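Local coordinates for spike protein P5 (Enterobacteria phage PRD1, PDB 1YQ5), which forms, together with P31 and P2, the spike complexes at the five-fold vertices of the phage capsid and is essential for infectivity, at residues Gly75-Asp87 with Cys109-Ser123. Sequence-based numbering, arbitrary orientation.
Sequences GNYLLRVKYGSSD and CNVLGVVSLDVLKFS. Unlike the reference sequence in segment 109-123: Val115 (reference Pro).
Arg80 and Ser123, and then Lys82 and Lys121, face each other as hydrogen-bonded pairs of two antiparallel strands, and Lys121 N to Lys82 O is a nearly straight bond of 2.8 Å. Between them, in the non-hydrogen-bonded pair, Val81 CG2 packs on Phe122 CD2 at 3.9 Å; Val81 CA also makes a CA-H...O contact with Lys121 O (3.3 Å). Before it enters strand 119-123 the chain forms a loop, which meets the Tyr83 ring. With CG anti to the backbone N (chi1 -173°), that ring has Cys109 SG over one face, 4.0 Å from the Tyr83 centroid, and Asn110 O in plane at its edge, while Leu120 CD2 lies 3.6 Å from Tyr83 CD1. Here the C-terminal jelly-roll domain of the trimeric spike protein, of the C1q/TNF clan, shows a loop joining its two sheets, since Cys109 ends a strand of the sheet opposite. One polar bond secures this crossing: Tyr83 OH donates to Asn110 O at 2.7 Å, from above the carbonyl plane. Asp118 braces its own loop, one carboxylate holding three consecutive amides: OD1 accepts from Leu112 N, OD2 from Gly113 N and Val114 N. On the face carrying Arg80, Lys82, Lys121 and Ser123, the two lysines share a water, their NZ atoms 4.7 Å apart; Asp28 forms salt bridges with Lys82 and Arg80, probably easing the like charges.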
loop_
_atom_site.group_PDB
_atom_site.type_symbol
_atom_site.label_atom_id
_atom_site.label_comp_id
_atom_site.label_asym_id
_atom_site.label_seq_id
_atom_site.Cartn_x
_atom_site.Cartn_y
_atom_site.Cartn_z
ATOM N N GLY A 75 21.623 1.282 -1.544
ATOM C CA GLY A 75 20.915 0.823 -2.724
ATOM C C GLY A 75 19.408 0.926 -2.566
ATOM O O GLY A 75 18.906 1.692 -1.739
ATOM N N ASN A 76 18.687 0.149 -3.364
ATOM C CA ASN A 76 17.231 0.149 -3.323
ATOM C C ASN A 76 16.682 -1.253 -3.155
ATOM O O ASN A 76 17.151 -2.194 -3.796
ATOM C CB ASN A 76 16.660 0.727 -4.617
ATOM C CG ASN A 76 17.088 2.152 -4.853
ATOM O OD1 ASN A 76 16.697 3.054 -4.120
ATOM N ND2 ASN A 76 17.910 2.362 -5.877
ATOM N N TYR A 77 15.699 -1.390 -2.276
ATOM C CA TYR A 77 15.055 -2.673 -2.093
ATOM C C TYR A 77 14.018 -2.759 -3.205
ATOM O O TYR A 77 13.215 -1.838 -3.389
ATOM C CB TYR A 77 14.385 -2.759 -0.724
ATOM C CG TYR A 77 15.361 -3.085 0.382
ATOM C CD1 TYR A 77 16.069 -2.080 1.039
ATOM C CD2 TYR A 77 15.604 -4.407 0.743
ATOM C CE1 TYR A 77 17.003 -2.391 2.036
ATOM C CE2 TYR A 77 16.532 -4.729 1.731
ATOM C CZ TYR A 77 17.227 -3.719 2.372
ATOM O OH TYR A 77 18.141 -4.049 3.346
ATOM N N LEU A 78 14.063 -3.849 -3.963
ATOM C CA LEU A 78 13.138 -4.061 -5.068
ATOM C C LEU A 78 12.137 -5.138 -4.668
ATOM O O LEU A 78 12.529 -6.225 -4.240
ATOM C CB LEU A 78 13.901 -4.516 -6.313
ATOM C CG LEU A 78 15.151 -3.714 -6.678
ATOM C CD1 LEU A 78 15.762 -4.302 -7.936
ATOM C CD2 LEU A 78 14.799 -2.242 -6.885
ATOM N N LEU A 79 10.850 -4.838 -4.806
ATOM C CA LEU A 79 9.821 -5.806 -4.445
ATOM C C LEU A 79 8.900 -6.107 -5.611
ATOM O O LEU A 79 8.576 -5.222 -6.404
ATOM C CB LEU A 79 9.000 -5.302 -3.255
ATOM C CG LEU A 79 9.747 -5.198 -1.924
ATOM C CD1 LEU A 79 10.688 -4.014 -1.959
ATOM C CD2 LEU A 79 8.747 -5.042 -0.783
ATOM N N ARG A 80 8.478 -7.362 -5.710
ATOM C CA ARG A 80 7.598 -7.770 -6.792
ATOM C C ARG A 80 6.606 -8.851 -6.395
ATOM O O ARG A 80 6.946 -9.806 -5.690
ATOM C CB ARG A 80 8.420 -8.275 -7.982
ATOM C CG ARG A 80 7.577 -8.757 -9.151
ATOM C CD ARG A 80 8.452 -9.356 -10.246
ATOM N NE ARG A 80 8.924 -10.691 -9.893
ATOM C CZ ARG A 80 9.958 -11.296 -10.472
ATOM N NH1 ARG A 80 10.647 -10.681 -11.434
ATOM N NH2 ARG A 80 10.290 -12.527 -10.111
ATOM N N VAL A 81 5.374 -8.678 -6.862
ATOM C CA VAL A 81 4.297 -9.629 -6.629
ATOM C C VAL A 81 3.728 -9.950 -8.002
ATOM O O VAL A 81 3.509 -9.046 -8.811
ATOM C CB VAL A 81 3.160 -9.028 -5.782
ATOM C CG1 VAL A 81 2.010 -10.025 -5.685
ATOM C CG2 VAL A 81 3.669 -8.671 -4.398
ATOM N N LYS A 82 3.497 -11.229 -8.269
ATOM C CA LYS A 82 2.942 -11.629 -9.552
ATOM C C LYS A 82 1.741 -12.539 -9.383
ATOM O O LYS A 82 1.636 -13.268 -8.399
ATOM C CB LYS A 82 3.984 -12.374 -10.388
ATOM C CG LYS A 82 5.271 -11.610 -10.626
ATOM C CD LYS A 82 6.173 -12.354 -11.600
ATOM C CE LYS A 82 6.608 -13.693 -11.043
ATOM N NZ LYS A 82 7.307 -14.527 -12.071
ATOM N N TYR A 83 0.827 -12.465 -10.342
ATOM C CA TYR A 83 -0.339 -13.333 -10.371
ATOM C C TYR A 83 -0.752 -13.449 -11.830
ATOM O O TYR A 83 -1.134 -12.459 -12.459
ATOM C CB TYR A 83 -1.512 -12.785 -9.559
ATOM C CG TYR A 83 -2.622 -13.813 -9.484
ATOM C CD1 TYR A 83 -2.509 -14.922 -8.643
ATOM C CD2 TYR A 83 -3.722 -13.746 -10.338
ATOM C CE1 TYR A 83 -3.457 -15.942 -8.659
ATOM C CE2 TYR A 83 -4.681 -14.768 -10.367
ATOM C CZ TYR A 83 -4.537 -15.862 -9.527
ATOM O OH TYR A 83 -5.454 -16.885 -9.567
ATOM N N GLY A 84 -0.660 -14.655 -12.375
ATOM C CA GLY A 84 -1.018 -14.838 -13.767
ATOM C C GLY A 84 -0.126 -13.978 -14.639
ATOM O O GLY A 84 1.079 -13.897 -14.404
ATOM N N SER A 85 -0.714 -13.312 -15.629
ATOM C CA SER A 85 0.056 -12.471 -16.541
ATOM C C SER A 85 0.436 -11.112 -15.957
ATOM O O SER A 85 1.174 -10.351 -16.584
ATOM C CB SER A 85 -0.730 -12.252 -17.837
ATOM O OG SER A 85 -1.978 -11.632 -17.574
ATOM N N SER A 86 -0.057 -10.802 -14.763
ATOM C CA SER A 86 0.244 -9.511 -14.146
ATOM C C SER A 86 1.392 -9.544 -13.147
ATOM O O SER A 86 1.573 -10.520 -12.423
ATOM C CB SER A 86 -0.991 -8.965 -13.416
ATOM O OG SER A 86 -2.063 -8.703 -14.300
ATOM N N ASP A 87 2.169 -8.465 -13.116
ATOM C CA ASP A 87 3.248 -8.336 -12.149
ATOM C C ASP A 87 3.179 -6.907 -11.602
ATOM O O ASP A 87 2.822 -5.969 -12.321
ATOM C CB ASP A 87 4.614 -8.623 -12.782
ATOM C CG ASP A 87 5.046 -7.555 -13.756
ATOM O OD1 ASP A 87 4.378 -7.386 -14.798
ATOM O OD2 ASP A 87 6.060 -6.885 -13.477
ATOM N N CYS A 109 -8.122 -11.177 -8.670
ATOM C CA CYS A 109 -7.485 -12.422 -9.074
ATOM C C CYS A 109 -8.490 -13.380 -9.678
ATOM O O CYS A 109 -9.490 -13.731 -9.041
ATOM C CB CYS A 109 -6.831 -13.117 -7.873
ATOM S SG CYS A 109 -5.469 -12.218 -7.110
ATOM N N ASN A 110 -8.232 -13.798 -10.910
ATOM C CA ASN A 110 -9.099 -14.766 -11.554
ATOM C C ASN A 110 -8.474 -16.121 -11.257
ATOM O O ASN A 110 -7.286 -16.328 -11.507
ATOM C CB ASN A 110 -9.151 -14.546 -13.068
ATOM C CG ASN A 110 -9.997 -15.591 -13.769
ATOM O OD1 ASN A 110 -11.147 -15.816 -13.401
ATOM N ND2 ASN A 110 -9.430 -16.235 -14.780
ATOM N N VAL A 111 -9.263 -17.034 -10.704
ATOM C CA VAL A 111 -8.766 -18.365 -10.390
ATOM C C VAL A 111 -9.281 -19.322 -11.457
ATOM O O VAL A 111 -10.483 -19.537 -11.580
ATOM C CB VAL A 111 -9.252 -18.818 -9.001
ATOM C CG1 VAL A 111 -8.826 -20.260 -8.738
ATOM C CG2 VAL A 111 -8.674 -17.890 -7.934
ATOM N N LEU A 112 -8.361 -19.884 -12.232
ATOM C CA LEU A 112 -8.710 -20.797 -13.313
ATOM C C LEU A 112 -9.045 -22.205 -12.843
ATOM O O LEU A 112 -9.716 -22.957 -13.551
ATOM C CB LEU A 112 -7.554 -20.872 -14.313
ATOM C CG LEU A 112 -7.164 -19.559 -14.994
ATOM C CD1 LEU A 112 -5.799 -19.698 -15.644
ATOM C CD2 LEU A 112 -8.219 -19.181 -16.024
ATOM N N GLY A 113 -8.586 -22.564 -11.650
ATOM C CA GLY A 113 -8.828 -23.908 -11.158
ATOM C C GLY A 113 -7.664 -24.797 -11.573
ATOM O O GLY A 113 -7.798 -26.016 -11.683
ATOM N N VAL A 114 -6.519 -24.166 -11.823
ATOM C CA VAL A 114 -5.296 -24.865 -12.211
ATOM C C VAL A 114 -4.278 -24.444 -11.155
ATOM O O VAL A 114 -3.734 -23.339 -11.206
ATOM C CB VAL A 114 -4.822 -24.422 -13.607
ATOM C CG1 VAL A 114 -3.588 -25.221 -14.024
ATOM C CG2 VAL A 114 -5.944 -24.615 -14.612
ATOM N N VAL A 115 -4.034 -25.331 -10.196
ATOM C CA VAL A 115 -3.141 -25.024 -9.084
ATOM C C VAL A 115 -1.834 -24.338 -9.456
ATOM O O VAL A 115 -1.484 -23.311 -8.870
ATOM C CB VAL A 115 -2.826 -26.292 -8.236
ATOM C CG1 VAL A 115 -4.119 -27.010 -7.884
ATOM C CG2 VAL A 115 -1.891 -27.220 -8.984
ATOM N N SER A 116 -1.120 -24.882 -10.434
ATOM C CA SER A 116 0.154 -24.298 -10.825
ATOM C C SER A 116 0.049 -22.903 -11.440
ATOM O O SER A 116 1.047 -22.195 -11.535
ATOM C CB SER A 116 0.888 -25.249 -11.770
ATOM O OG SER A 116 1.282 -26.418 -11.070
ATOM N N LEU A 117 -1.153 -22.509 -11.848
ATOM C CA LEU A 117 -1.359 -21.182 -12.434
ATOM C C LEU A 117 -1.965 -20.182 -11.445
ATOM O O LEU A 117 -1.659 -18.984 -11.500
ATOM C CB LEU A 117 -2.277 -21.276 -13.656
ATOM C CG LEU A 117 -1.743 -22.052 -14.856
ATOM C CD1 LEU A 117 -2.816 -22.135 -15.935
ATOM C CD2 LEU A 117 -0.489 -21.370 -15.383
ATOM N N ASP A 118 -2.827 -20.670 -10.555
ATOM C CA ASP A 118 -3.488 -19.814 -9.570
ATOM C C ASP A 118 -2.633 -19.647 -8.321
ATOM O O ASP A 118 -2.972 -20.146 -7.247
ATOM C CB ASP A 118 -4.851 -20.403 -9.188
ATOM C CG ASP A 118 -5.739 -20.643 -10.394
ATOM O OD1 ASP A 118 -5.691 -19.824 -11.335
ATOM O OD2 ASP A 118 -6.495 -21.641 -10.395
ATOM N N VAL A 119 -1.528 -18.927 -8.464
ATOM C CA VAL A 119 -0.626 -18.725 -7.343
ATOM C C VAL A 119 -0.027 -17.328 -7.313
ATOM O O VAL A 119 0.401 -16.799 -8.335
ATOM C CB VAL A 119 0.534 -19.755 -7.376
ATOM C CG1 VAL A 119 1.268 -19.669 -8.703
ATOM C CG2 VAL A 119 1.507 -19.494 -6.225
ATOM N N LEU A 120 -0.021 -16.732 -6.129
ATOM C CA LEU A 120 0.567 -15.416 -5.944
ATOM C C LEU A 120 2.056 -15.678 -5.745
ATOM O O LEU A 120 2.436 -16.439 -4.850
ATOM C CB LEU A 120 -0.017 -14.745 -4.700
ATOM C CG LEU A 120 -1.477 -14.292 -4.793
ATOM C CD1 LEU A 120 -2.008 -13.961 -3.409
ATOM C CD2 LEU A 120 -1.571 -13.081 -5.710
ATOM N N LYS A 121 2.890 -15.071 -6.583
ATOM C CA LYS A 121 4.332 -15.259 -6.480
ATOM C C LYS A 121 4.983 -14.015 -5.881
ATOM O O LYS A 121 4.624 -12.888 -6.226
ATOM C CB LYS A 121 4.922 -15.560 -7.857
ATOM C CG LYS A 121 4.402 -16.856 -8.479
ATOM C CD LYS A 121 5.020 -17.102 -9.849
ATOM C CE LYS A 121 4.566 -18.433 -10.433
ATOM N NZ LYS A 121 5.186 -18.691 -11.765
ATOM N N PHE A 122 5.940 -14.225 -4.983
ATOM C CA PHE A 122 6.612 -13.115 -4.317
ATOM C C PHE A 122 8.127 -13.145 -4.467
ATOM O O PHE A 122 8.743 -14.217 -4.490
ATOM C CB PHE A 122 6.278 -13.114 -2.819
ATOM C CG PHE A 122 4.807 -13.050 -2.520
ATOM C CD1 PHE A 122 4.012 -14.191 -2.604
ATOM C CD2 PHE A 122 4.213 -11.841 -2.166
ATOM C CE1 PHE A 122 2.645 -14.132 -2.335
ATOM C CE2 PHE A 122 2.847 -11.769 -1.897
ATOM C CZ PHE A 122 2.060 -12.921 -1.983
ATOM N N SER A 123 8.722 -11.959 -4.546
ATOM C CA SER A 123 10.169 -11.834 -4.654
ATOM C C SER A 123 10.626 -10.424 -4.320
ATOM O O SER A 123 9.887 -9.451 -4.495
ATOM C CB SER A 123 10.652 -12.187 -6.063
ATOM O OG SER A 123 12.074 -12.218 -6.104
HETATM O O HOH W 1 7.302 -17.171 -13.376
HETATM O O HOH W 2 0.681 -16.867 -11.017
#